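PDB 4GM6: PfkB family carbohydrate kinase from Listeria grayi DSM 20601, which probably phosphorylates a sugar or related carbohydrate substrate, as a kinase. Local coordinates for residues G57-V62 / L154-I159. Numbering follows the deposited sequence.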
loop_
_atom_site.group_PDB
_atom_site.type_symbol
_atom_site.label_atom_id
_atom_site.label_comp_id
_atom_site.label_asym_id
_atom_site.label_seq_id
_atom_site.Cartn_x
_atom_site.Cartn_y
_atom_site.Cartn_z
ATOM N N GLY C 57 -3.609 13.312 21.602
ATOM C CA GLY C 57 -4.169 14.350 22.452
ATOM C C GLY C 57 -3.038 14.744 23.379
ATOM O O GLY C 57 -2.406 13.874 23.962
ATOM N N ALA C 58 -2.762 16.044 23.499
ATOM C CA ALA C 58 -1.614 16.504 24.294
ATOM C C ALA C 58 -1.498 15.758 25.615
ATOM O O ALA C 58 -0.458 15.160 25.918
ATOM C CB ALA C 58 -1.674 18.010 24.531
ATOM N N GLU C 59 -2.562 15.795 26.411
ATOM C CA GLU C 59 -2.509 15.194 27.749
ATOM C C GLU C 59 -2.481 13.663 27.671
ATOM O O GLU C 59 -1.717 13.002 28.377
ATOM C CB GLU C 59 -3.679 15.682 28.618
ATOM C CG GLU C 59 -3.657 17.181 28.882
ATOM C CD GLU C 59 -4.500 17.971 27.892
ATOM O OE1 GLU C 59 -4.764 17.453 26.787
ATOM O OE2 GLU C 59 -4.924 19.107 28.226
ATOM N N ALA C 60 -3.320 13.109 26.805
ATOM C CA ALA C 60 -3.305 11.666 26.533
ATOM C C ALA C 60 -1.929 11.162 26.088
ATOM O O ALA C 60 -1.510 10.061 26.462
ATOM C CB ALA C 60 -4.335 11.323 25.479
ATOM N N ASN C 61 -1.235 11.956 25.278
ATOM C CA ASN C 61 0.097 11.570 24.828
ATOM C C ASN C 61 1.039 11.578 26.028
ATOM O O ASN C 61 1.857 10.666 26.207
ATOM C CB ASN C 61 0.627 12.532 23.766
ATOM C CG ASN C 61 -0.184 12.507 22.491
ATOM O OD1 ASN C 61 -0.964 11.589 22.244
ATOM N ND2 ASN C 61 -0.007 13.538 21.669
ATOM N N VAL C 62 0.917 12.609 26.863
ATOM C CA VAL C 62 1.740 12.660 28.044
ATOM C C VAL C 62 1.509 11.419 28.899
ATOM O O VAL C 62 2.462 10.831 29.414
ATOM C CB VAL C 62 1.544 13.965 28.842
ATOM C CG1 VAL C 62 2.116 13.820 30.249
ATOM C CG2 VAL C 62 2.222 15.107 28.098
ATOM N N LEU C 154 -0.635 16.002 39.013
ATOM C CA LEU C 154 -1.742 16.245 38.125
ATOM C C LEU C 154 -1.251 17.086 36.985
ATOM O O LEU C 154 -0.626 18.125 37.176
ATOM C CB LEU C 154 -2.869 16.984 38.827
ATOM C CG LEU C 154 -3.966 17.424 37.869
ATOM C CD1 LEU C 154 -5.276 17.517 38.546
ATOM C CD2 LEU C 154 -3.632 18.704 37.154
ATOM N N HIS C 155 -1.542 16.623 35.782
ATOM C CA HIS C 155 -1.096 17.317 34.584
ATOM C C HIS C 155 -2.267 17.748 33.703
ATOM O O HIS C 155 -3.206 16.980 33.477
ATOM C CB HIS C 155 -0.163 16.421 33.750
ATOM C CG HIS C 155 0.273 17.052 32.462
ATOM N ND1 HIS C 155 1.321 17.949 32.391
ATOM C CD2 HIS C 155 -0.214 16.943 31.201
ATOM C CE1 HIS C 155 1.465 18.357 31.142
ATOM N NE2 HIS C 155 0.540 17.770 30.402
ATOM N N VAL C 156 -2.191 18.974 33.191
ATOM C CA VAL C 156 -3.183 19.473 32.246
ATOM C C VAL C 156 -2.564 20.529 31.328
ATOM O O VAL C 156 -1.439 21.006 31.580
ATOM C CB VAL C 156 -4.462 19.989 32.945
ATOM C CG1 VAL C 156 -4.184 21.255 33.758
ATOM C CG2 VAL C 156 -5.566 20.206 31.915
ATOM N N SER C 157 -3.263 20.843 30.230
ATOM C CA SER C 157 -2.744 21.800 29.260
ATOM C C SER C 157 -3.756 22.892 28.933
ATOM O O SER C 157 -4.954 22.762 29.226
ATOM C CB SER C 157 -2.319 21.086 27.971
ATOM O OG SER C 157 -3.392 20.991 27.045
ATOM N N GLY C 158 -3.261 23.969 28.322
ATOM C CA GLY C 158 -4.113 25.068 27.882
ATOM C C GLY C 158 -5.118 24.691 26.806
ATOM O O GLY C 158 -6.026 25.464 26.501
ATOM N N ILE C 159 -4.955 23.509 26.218
ATOM C CA ILE C 159 -5.878 23.051 25.179
ATOM C C ILE C 159 -7.231 22.754 25.801
ATOM O O ILE C 159 -8.277 23.208 25.321
ATOM C CB ILE C 159 -5.336 21.805 24.452
ATOM C CG1 ILE C 159 -4.182 22.210 23.531
ATOM C CG2 ILE C 159 -6.432 21.122 23.652
ATOM C CD1 ILE C 159 -3.361 21.044 23.034
#
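A bend in the side chain of Glu59 (chi2 94°), with CG set opposite the carbonyl carbon, brings its carboxylate down onto Ser157, whose OG is tucked between its own backbone N and carbonyl carbon (chi1 89°). Ser157 OG donates to Glu59 OE2 (2.7 Å), reaching the oxygen from well above the carboxylate plane, and a weak bond runs to the same oxygen from Ser157 N (3.1 Å). Thr160 OG1 also bonds Glu59 OE2, giving this buried oxygen three polar partners. Ser157 sits at the N-cap of helix 158-163, and its OG takes a capping bond from Ile159 N (3.1 Å). In the PfkB (ribokinase-like) fold, strand 153-157 belongs to the central sheet of mostly parallel strands, and the first turn of helix 58-68 (58-62) runs at 146° to strand residues 154-157, roughly antiparallel. Two residues earlier on the strand, Val62 CG1 lies over one face of the His155 imidazole, 4.2 Å from the ring centroid in a CH-pi contact, while Val62 CG2 approaches His155 NE2. A hydrogen bond between His155 ND1 and Ser186 OG on the adjacent strand helps fix the ring's rotation. Beyond the serine, Ala58 CB packs against Ile159 CD1 at 3.8 Å.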